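PDB 5FS4: AP205 bacteriophage COAT protein from Acinetobacter phage ap205, which forms the capsid of a small single-stranded RNA bacteriophage, its subunits pairing into dimers that are probably the building blocks of the shell. Local coordinates for the interface of chains A and B. Residues are numbered along the deposited sequence; one frame, centred on the assembly and turned at random. Chains: chain A/B, AP205 bacteriophage COAT protein.

Contact 1: the interface of chains A and B. Residues chain A 82-85, 102; chain B 80-84.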
# COMPACT_ATOMS: atom_id res chain seq x y z
N ARG A 82 -4.77 5.96 0.74
CA ARG A 82 -4.45 5.88 -0.70
C ARG A 82 -3.18 5.09 -0.88
O ARG A 82 -2.15 5.44 -0.29
CB ARG A 82 -4.26 7.24 -1.31
CG ARG A 82 -5.36 8.23 -0.99
CD ARG A 82 -5.02 9.62 -1.52
NE ARG A 82 -4.76 9.48 -2.97
CZ ARG A 82 -5.66 9.59 -3.95
NH1 ARG A 82 -6.93 9.93 -3.71
NH2 ARG A 82 -5.26 9.37 -5.22
N THR A 83 -3.27 4.01 -1.66
CA THR A 83 -2.13 3.18 -1.91
C THR A 83 -1.90 3.17 -3.41
O THR A 83 -2.80 2.89 -4.18
CB THR A 83 -2.32 1.72 -1.45
OG1 THR A 83 -2.32 1.65 -0.04
CG2 THR A 83 -1.14 0.88 -1.93
N VAL A 84 -0.64 3.35 -3.79
CA VAL A 84 -0.27 3.18 -5.17
C VAL A 84 0.74 2.10 -5.24
O VAL A 84 1.77 2.22 -4.57
CB VAL A 84 0.30 4.48 -5.79
CG1 VAL A 84 0.75 4.26 -7.21
CG2 VAL A 84 -0.73 5.59 -5.74
N ILE A 85 0.47 1.10 -6.09
CA ILE A 85 1.44 -0.02 -6.33
C ILE A 85 1.90 0.08 -7.75
O ILE A 85 1.08 0.13 -8.66
CB ILE A 85 0.77 -1.36 -6.13
CG1 ILE A 85 0.48 -1.54 -4.64
CG2 ILE A 85 1.63 -2.51 -6.61
CD1 ILE A 85 -0.50 -2.67 -4.33
N HIS A 102 5.33 -4.47 2.62
CA HIS A 102 4.81 -3.11 2.80
C HIS A 102 3.75 -3.08 3.84
O HIS A 102 3.83 -2.31 4.78
CB HIS A 102 4.26 -2.56 1.47
CG HIS A 102 3.75 -1.15 1.56
ND1 HIS A 102 4.58 -0.07 1.44
CD2 HIS A 102 2.50 -0.65 1.72
CE1 HIS A 102 3.88 1.05 1.53
NE2 HIS A 102 2.62 0.72 1.74
N SER B 80 7.74 0.14 -6.70
CA SER B 80 7.41 1.13 -5.63
C SER B 80 6.01 0.95 -5.13
O SER B 80 5.12 0.71 -5.94
CB SER B 80 7.59 2.58 -6.07
OG SER B 80 8.99 2.92 -6.08
N ILE B 81 5.87 1.04 -3.81
CA ILE B 81 4.56 1.04 -3.16
C ILE B 81 4.49 2.18 -2.18
O ILE B 81 5.34 2.27 -1.27
CB ILE B 81 4.22 -0.32 -2.47
CG1 ILE B 81 4.39 -1.49 -3.46
CG2 ILE B 81 2.82 -0.20 -1.86
CD1 ILE B 81 4.04 -2.85 -2.91
N ARG B 82 3.46 3.03 -2.34
CA ARG B 82 3.27 4.18 -1.47
C ARG B 82 1.89 4.08 -0.81
O ARG B 82 0.91 3.94 -1.49
CB ARG B 82 3.38 5.51 -2.26
CG ARG B 82 3.14 6.69 -1.34
CD ARG B 82 3.23 8.00 -2.04
NE ARG B 82 2.17 8.13 -3.03
CZ ARG B 82 2.31 8.73 -4.22
NH1 ARG B 82 3.49 9.20 -4.65
NH2 ARG B 82 1.27 8.82 -5.01
N THR B 83 1.82 4.26 0.50
CA THR B 83 0.49 4.37 1.15
C THR B 83 0.48 5.65 1.92
O THR B 83 1.51 6.05 2.57
CB THR B 83 0.17 3.20 2.13
OG1 THR B 83 0.14 1.97 1.43
CG2 THR B 83 -1.20 3.39 2.95
N VAL B 84 -0.65 6.36 1.86
CA VAL B 84 -0.78 7.59 2.62
C VAL B 84 -2.05 7.46 3.42
O VAL B 84 -3.13 7.21 2.82
CB VAL B 84 -0.91 8.89 1.78
CG1 VAL B 84 -1.03 10.09 2.75
CG2 VAL B 84 0.30 9.06 0.90
O HOH W 1 -0.43 6.90 -2.25
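A:Val84 and B:Arg82, which lose the most surface here, face each other as a doubly hydrogen-bonded antiparallel pair. The amide of A:Val84 gives its N-H to the carbonyl O of B:Arg82 at 2.8 Å, and B:Arg82 N returns a bond to A:Val84 O at 2.9 Å; the angles at hydrogen, 162° and 168°, show both to be nearly straight. Their side chains run alongside, pointing the same way, with the guanidinium NH2 of B:Arg82 3.9 Å from the methyl CG2 of A:Val84. The arginine chain leaves extended, CG anti to the backbone N (chi1 178°), and bends at chi3, which turns NE to a water 3.0 Å away in the guanidinium plane; that water also bonds the carbonyl O of the poorly ordered A:Arg82. On the other face of the sheet the hydroxyls of A:Thr83 and B:Thr83 meet, OG1 to OG1, at 2.9 Å. B:Thr83 OG1 also bonds the imidazole NE2 of A:His102 at 2.8 Å, so two partners grip this oxygen. The methyl CG2 of B:Ile81 sits over the centre of the same imidazole, 3.5 Å from its centroid. Strands 76-88 of both chains thus join edge to edge about the two-fold axis into one continuous sheet, with helix 92-111 of chain A lying across the seam.

Contact 2: the interface of chains A and B. Residues chain A 85, 92, 95, 98-99; chain B 81, 106-107, 110.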
# COMPACT_ATOMS: atom_id res chain seq x y z
N ILE A 85 0.47 1.10 -6.09
CA ILE A 85 1.44 -0.02 -6.33
C ILE A 85 1.90 0.08 -7.75
O ILE A 85 1.08 0.13 -8.66
CB ILE A 85 0.77 -1.36 -6.13
CG1 ILE A 85 0.48 -1.54 -4.64
CG2 ILE A 85 1.63 -2.51 -6.61
CD1 ILE A 85 -0.50 -2.67 -4.33
N LEU A 92 5.42 -9.33 -11.45
CA LEU A 92 4.30 -9.32 -10.52
C LEU A 92 4.44 -10.28 -9.30
O LEU A 92 3.99 -9.95 -8.20
CB LEU A 92 3.01 -9.61 -11.28
CG LEU A 92 1.78 -9.66 -10.37
CD1 LEU A 92 1.61 -8.26 -9.76
CD2 LEU A 92 0.56 -10.07 -11.16
N LEU A 95 6.47 -8.31 -6.92
CA LEU A 95 5.72 -7.13 -6.50
C LEU A 95 4.66 -7.52 -5.47
O LEU A 95 4.42 -6.80 -4.54
CB LEU A 95 5.11 -6.43 -7.73
CG LEU A 95 4.44 -5.06 -7.53
CD1 LEU A 95 5.39 -3.94 -7.14
CD2 LEU A 95 3.74 -4.76 -8.84
N GLU A 98 6.48 -7.66 -2.32
CA GLU A 98 6.69 -6.29 -1.91
C GLU A 98 5.47 -5.73 -1.21
O GLU A 98 5.60 -5.05 -0.19
CB GLU A 98 7.07 -5.40 -3.09
CG GLU A 98 8.45 -5.65 -3.66
CD GLU A 98 9.50 -5.55 -2.57
OE1 GLU A 98 9.40 -4.60 -1.78
OE2 GLU A 98 10.45 -6.37 -2.57
N TRP A 99 4.28 -6.05 -1.75
CA TRP A 99 3.03 -5.61 -1.10
C TRP A 99 2.85 -6.26 0.30
O TRP A 99 2.51 -5.59 1.27
CB TRP A 99 1.88 -5.91 -2.01
CG TRP A 99 0.51 -5.74 -1.39
CD1 TRP A 99 -0.47 -6.70 -1.35
CD2 TRP A 99 -0.04 -4.55 -0.80
NE1 TRP A 99 -1.60 -6.19 -0.78
CE2 TRP A 99 -1.37 -4.87 -0.43
CE3 TRP A 99 0.43 -3.22 -0.56
CZ2 TRP A 99 -2.21 -3.94 0.21
CZ3 TRP A 99 -0.42 -2.30 0.03
CH2 TRP A 99 -1.72 -2.66 0.43
N ILE B 81 5.87 1.04 -3.81
CA ILE B 81 4.56 1.04 -3.16
C ILE B 81 4.49 2.18 -2.18
O ILE B 81 5.34 2.27 -1.27
CB ILE B 81 4.22 -0.32 -2.47
CG1 ILE B 81 4.39 -1.49 -3.46
CG2 ILE B 81 2.82 -0.20 -1.86
CD1 ILE B 81 4.04 -2.85 -2.91
N VAL B 106 -7.63 -4.22 -1.23
CA VAL B 106 -6.52 -4.24 -2.13
C VAL B 106 -6.10 -5.69 -2.42
O VAL B 106 -5.87 -6.03 -3.58
CB VAL B 106 -5.30 -3.41 -1.65
CG1 VAL B 106 -4.17 -3.60 -2.66
CG2 VAL B 106 -5.65 -1.92 -1.47
N ASP B 107 -6.01 -6.53 -1.39
CA ASP B 107 -5.67 -7.96 -1.57
C ASP B 107 -6.61 -8.61 -2.58
O ASP B 107 -6.17 -9.31 -3.45
CB ASP B 107 -5.74 -8.77 -0.24
CG ASP B 107 -4.65 -8.42 0.73
OD1 ASP B 107 -3.64 -7.79 0.31
OD2 ASP B 107 -4.84 -8.74 1.95
N PHE B 110 -5.54 -7.04 -6.10
CA PHE B 110 -4.13 -7.19 -6.43
C PHE B 110 -3.46 -8.50 -5.97
O PHE B 110 -2.67 -9.09 -6.74
CB PHE B 110 -3.35 -5.98 -5.85
CG PHE B 110 -1.89 -6.05 -6.12
CD1 PHE B 110 -1.38 -5.58 -7.31
CD2 PHE B 110 -0.98 -6.61 -5.16
CE1 PHE B 110 0.00 -5.65 -7.58
CE2 PHE B 110 0.38 -6.67 -5.44
CZ PHE B 110 0.87 -6.20 -6.63
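With CG anti to the backbone N (chi1 179°) and the ring turned to chi2 85°, B:Phe110 reaches from its helix toward chain A, where A:Trp99, its CG likewise anti to N, slides past it in the opposite direction. This is the helix-over-sheet packing of the single-stranded RNA phage coat-protein dimer, in which the helix of one subunit meets the sheet and helix of the other. The edge of B:Phe110 points at the face of the A:Trp99 indole, the phenyl centroid 5.4 Å from that of the five-membered ring. A:Ile85 comes tip to tip with the phenylalanine: its CD1 lies over the centre of the phenyl face, while CG2 touches CE1 of B:Phe110 at 3.7 Å. A:Leu92 CD1 lies past the CE1/CZ rim on the face opposite A:Ile85 CD1, 3.8 Å from B:Phe110 CE1, and A:Leu95 crosses the ring at about a right angle. The indole N-H is satisfied by a carboxylate: A:Trp99 NE1 donates to B:Asp107 OD1 at 2.8 Å, 155° at hydrogen, the oxygen lying somewhat out of the ring plane. B:Val106 CG1 rests over the rim of one indole face, 3.5 Å from A:Trp99 CZ2. Toward the backbone of the tryptophan, B:Ile81 brings its CD1 to 3.4 Å from A:Trp99 CA.

Contact 3: the interface of chains A and B. Residues chain A 5-8, 22, 28; chain B 126-128.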
# COMPACT_ATOMS: atom_id res chain seq x y z
N ASN A 5 -18.69 -8.12 6.96
CA ASN A 5 -18.47 -6.74 6.61
C ASN A 5 -19.51 -6.41 5.54
O ASN A 5 -19.87 -7.29 4.72
CB ASN A 5 -17.05 -6.59 6.10
CG ASN A 5 -16.04 -6.64 7.21
OD1 ASN A 5 -15.71 -5.60 7.79
ND2 ASN A 5 -15.61 -7.83 7.57
N LYS A 6 -19.97 -5.16 5.53
CA LYS A 6 -21.04 -4.73 4.60
C LYS A 6 -20.51 -4.75 3.17
O LYS A 6 -19.42 -4.23 2.92
CB LYS A 6 -21.57 -3.34 4.96
CG LYS A 6 -22.23 -3.26 6.34
CD LYS A 6 -22.78 -1.88 6.64
CE LYS A 6 -23.87 -1.33 5.73
NZ LYS A 6 -23.98 0.17 5.86
N PRO A 7 -21.27 -5.32 2.22
CA PRO A 7 -20.80 -5.36 0.81
C PRO A 7 -20.97 -4.02 0.17
O PRO A 7 -21.90 -3.27 0.50
CB PRO A 7 -21.73 -6.37 0.13
CG PRO A 7 -22.97 -6.35 0.93
CD PRO A 7 -22.59 -5.98 2.36
N MET A 8 -20.03 -3.70 -0.71
CA MET A 8 -20.08 -2.46 -1.47
C MET A 8 -20.34 -2.79 -2.92
O MET A 8 -19.93 -3.84 -3.41
CB MET A 8 -18.75 -1.69 -1.27
CG MET A 8 -18.54 -1.24 0.19
SD MET A 8 -16.92 -0.60 0.69
CE MET A 8 -17.05 0.89 -0.23
N ASP A 22 -20.72 1.76 -0.38
CA ASP A 22 -21.74 1.17 0.48
C ASP A 22 -23.11 1.73 0.10
O ASP A 22 -23.36 2.92 0.29
CB ASP A 22 -21.39 1.49 1.93
CG ASP A 22 -22.29 0.83 2.94
OD1 ASP A 22 -23.36 0.31 2.55
OD2 ASP A 22 -21.95 0.88 4.12
N THR A 28 -19.06 6.11 1.99
CA THR A 28 -18.04 5.09 2.15
C THR A 28 -17.66 4.59 0.76
O THR A 28 -18.49 4.07 0.02
CB THR A 28 -18.50 3.93 3.06
OG1 THR A 28 -18.74 4.39 4.40
CG2 THR A 28 -17.40 2.88 3.11
N ILE B 126 -15.83 -6.53 -2.69
CA ILE B 126 -15.32 -5.40 -1.91
C ILE B 126 -16.28 -5.07 -0.74
O ILE B 126 -17.52 -5.14 -0.90
CB ILE B 126 -15.18 -4.16 -2.83
CG1 ILE B 126 -14.21 -4.42 -3.99
CG2 ILE B 126 -14.76 -2.89 -2.06
CD1 ILE B 126 -12.81 -4.92 -3.61
N VAL B 127 -15.70 -4.76 0.43
CA VAL B 127 -16.46 -4.59 1.63
C VAL B 127 -16.09 -3.34 2.40
O VAL B 127 -14.96 -2.87 2.30
CB VAL B 127 -16.30 -5.81 2.56
CG1 VAL B 127 -16.76 -7.07 1.84
CG2 VAL B 127 -14.87 -5.96 3.08
N SER B 128 -17.05 -2.83 3.18
CA SER B 128 -16.80 -1.76 4.13
C SER B 128 -16.24 -2.30 5.40
O SER B 128 -16.31 -3.47 5.66
CB SER B 128 -18.12 -1.03 4.41
OG SER B 128 -17.99 -0.02 5.43
O HOH W 2 -19.86 2.09 5.32
O HOH W 3 -18.72 -6.18 -3.35
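A:Lys6 and B:Ser128 meet through their backbones: B:Ser128 N donates to the carbonyl O of A:Lys6 at 2.8 Å, nearly along the C=O axis. Two residues on, A:Met8 N bonds B:Ile126 O at 2.9 Å, with the donor tilted 28° from the carbonyl plane. These bonds flank A:Pro7 and B:Val127, which pair as an antiparallel bridge between strand 5-7 of one coat subunit and strand 127-128 of the other. The packed part lies around this bridge. With CG anti to the carbonyl carbon (chi1 -64°) and chi2 extended, A:Met8 lays SD against the B:Val127–B:Ser128 peptide, 3.3 Å from B:Ser128 N; the bend at chi3 only turns the terminal methyl. Toward the other end, A:Asn5 CB abuts B:Val127 CB at 3.7 Å. The looser side is hydrated and polar. There B:Ser128 OG, anti to the backbone N (chi1 175°), makes its links to A:Asp22 and A:Thr28 through water; its direct contact with A:Thr28 CG2 is a distant one. A second water joins A:Met8 O to B:Ile126 O at the opposite end. The carboxylate of A:Asp22 is also held from its own side: A:Asp22 OD2 receives A:Lys6 NZ on its syn lone pair, a 2.8 Å salt bridge, while the same OD2 takes the bridging water at 2.7 Å.

Contact 4: the interface of chains A and B. Residues chain A 105-106, 109, 115, 120, 126; chain B 18, 20, 30, 32, 34, 53.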
# COMPACT_ATOMS: atom_id res chain seq x y z
N ASN A 105 5.27 -3.68 7.26
CA ASN A 105 6.10 -2.54 7.77
C ASN A 105 5.21 -1.39 8.17
O ASN A 105 5.43 -0.79 9.20
CB ASN A 105 7.16 -2.08 6.75
CG ASN A 105 8.35 -3.04 6.66
OD1 ASN A 105 8.69 -3.66 7.65
ND2 ASN A 105 8.97 -3.18 5.47
N VAL A 106 4.19 -1.08 7.36
CA VAL A 106 3.17 -0.16 7.77
C VAL A 106 2.45 -0.59 9.07
O VAL A 106 2.20 0.24 9.99
CB VAL A 106 2.21 0.12 6.59
CG1 VAL A 106 1.04 0.98 7.09
CG2 VAL A 106 2.97 0.81 5.44
N LEU A 109 4.46 0.30 12.29
CA LEU A 109 4.43 1.66 12.72
C LEU A 109 3.03 2.18 13.11
O LEU A 109 2.87 2.84 14.13
CB LEU A 109 5.05 2.54 11.64
CG LEU A 109 6.50 2.22 11.32
CD1 LEU A 109 6.99 3.10 10.17
CD2 LEU A 109 7.38 2.37 12.59
N ALA A 115 2.34 5.76 15.03
CA ALA A 115 2.47 6.64 13.88
C ALA A 115 1.16 7.33 13.54
O ALA A 115 1.16 8.45 13.03
CB ALA A 115 3.00 5.89 12.68
N LEU A 120 7.02 8.73 15.27
CA LEU A 120 7.82 7.57 14.81
C LEU A 120 8.63 6.91 15.90
O LEU A 120 9.17 7.60 16.79
CB LEU A 120 8.76 7.96 13.71
CG LEU A 120 8.10 8.53 12.47
CD1 LEU A 120 9.11 9.25 11.58
CD2 LEU A 120 7.41 7.42 11.74
N ILE A 126 11.73 -3.00 11.10
CA ILE A 126 11.36 -2.88 9.69
C ILE A 126 12.16 -3.93 8.95
O ILE A 126 13.37 -4.11 9.26
CB ILE A 126 11.68 -1.43 9.20
CG1 ILE A 126 10.89 -0.41 10.02
CG2 ILE A 126 11.41 -1.21 7.70
CD1 ILE A 126 9.40 -0.72 10.10
N ILE B 18 11.77 9.04 8.90
CA ILE B 18 12.86 8.07 8.90
C ILE B 18 12.91 7.29 7.58
O ILE B 18 11.88 6.86 7.06
CB ILE B 18 12.78 7.07 10.10
CG1 ILE B 18 12.87 7.86 11.42
CG2 ILE B 18 13.91 6.06 10.01
CD1 ILE B 18 12.48 7.09 12.68
N TRP B 20 14.63 3.75 6.21
CA TRP B 20 15.29 2.50 6.59
C TRP B 20 15.82 1.90 5.27
O TRP B 20 15.19 2.06 4.21
CB TRP B 20 14.31 1.50 7.25
CG TRP B 20 13.95 1.71 8.63
CD1 TRP B 20 14.53 1.12 9.71
CD2 TRP B 20 12.84 2.48 9.14
NE1 TRP B 20 13.88 1.49 10.86
CE2 TRP B 20 12.86 2.34 10.55
CE3 TRP B 20 11.85 3.29 8.54
CZ2 TRP B 20 11.97 3.02 11.38
CZ3 TRP B 20 10.95 3.94 9.34
CH2 TRP B 20 11.00 3.80 10.76
N PHE B 30 12.58 1.61 2.90
CA PHE B 30 11.23 1.83 3.41
C PHE B 30 11.30 3.14 4.16
O PHE B 30 12.08 3.24 5.11
CB PHE B 30 10.80 0.74 4.37
CG PHE B 30 9.44 0.99 4.94
CD1 PHE B 30 8.32 0.86 4.11
CD2 PHE B 30 9.30 1.45 6.27
CE1 PHE B 30 7.04 1.10 4.58
CE2 PHE B 30 8.00 1.72 6.75
CZ PHE B 30 6.90 1.53 5.90
N ALA B 32 9.12 6.39 6.24
CA ALA B 32 7.86 6.80 6.91
C ALA B 32 7.97 8.31 7.21
O ALA B 32 8.95 8.76 7.83
CB ALA B 32 7.67 5.97 8.22
N LEU B 34 5.71 11.62 8.56
CA LEU B 34 4.43 11.93 9.23
C LEU B 34 4.21 13.44 9.45
O LEU B 34 5.13 14.14 9.87
CB LEU B 34 4.40 11.29 10.61
CG LEU B 34 4.83 9.83 10.80
CD1 LEU B 34 4.59 9.42 12.22
CD2 LEU B 34 4.01 8.95 9.86
N TYR B 53 3.98 6.33 3.67
CA TYR B 53 4.83 5.13 3.83
C TYR B 53 5.23 4.65 2.45
O TYR B 53 4.36 4.37 1.65
CB TYR B 53 4.06 4.02 4.56
CG TYR B 53 3.51 4.44 5.87
CD1 TYR B 53 4.30 4.33 7.02
CD2 TYR B 53 2.24 5.02 6.00
CE1 TYR B 53 3.82 4.76 8.27
CE2 TYR B 53 1.79 5.51 7.24
CZ TYR B 53 2.58 5.37 8.37
OH TYR B 53 2.04 5.79 9.58
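B:Phe30, the residue with most surface buried here, receives chain A on both its face and its edge. A:Asn105 CB lies over the centre of the phenyl ring, 3.7 Å from its centroid, while A:Leu109 CD1 approaches the ring edge in plane at 3.8 Å from B:Phe30 CE2. CG of the phenylalanine is anti to the backbone N (chi1 177°), and this extension carries the ring to helix 92-111. A:Ile126 divides its branches between two aromatic residues, crossing each at about a right angle. Its CG2 meets B:Phe30 CD2, whereas CG1 stands over the indole of B:Trp20, 3.4 Å from CE2, on the face opposite that covered by B:Ile18 CG2 from its own chain. The indole is sandwiched between two aliphatic groups, which should restrict its rotation. A:Leu120 fills the other end of the patch: CD2 presses against B:Leu34 CD1 at 3.5 Å, a tight methyl contact where the two leucines cross, and its CB faces B:Ile18 CD1. Between these ends A:Leu109 CD1 reaches B:Ala32 CB at 3.5 Å. At the flank, A:Val106 CG2 touches B:Tyr53 CB at 3.5 Å. Across the patch the packing is apolar, without direct polar pairing between the chains. In the fold, the end of helix 92-111 and the C-terminal segment of chain A lie over strands 17-22, 28-38 and 47-60 of chain B, so one subunit's helix covers its partner's sheet.

Contacts 1 and 2 adjoin, their C-alpha centres about 8 Å apart, and share A:Ile85 and B:Ile81, so the strand pairing and the helix packing form one core. Contact 4 lies about 12 Å from contact 1 and about 17 Å from contact 2, and helix 92-111 of chain A runs through all three. Contact 3 is peripheral, about 21 Å from contacts 1 and 2 and 28 Å from contact 4. Residue 126 serves both contacts 3 and 4, from opposite chains. Two-fold symmetry repeats each contact with the chains exchanged, giving an intertwined dimer clasped at its centre and margins.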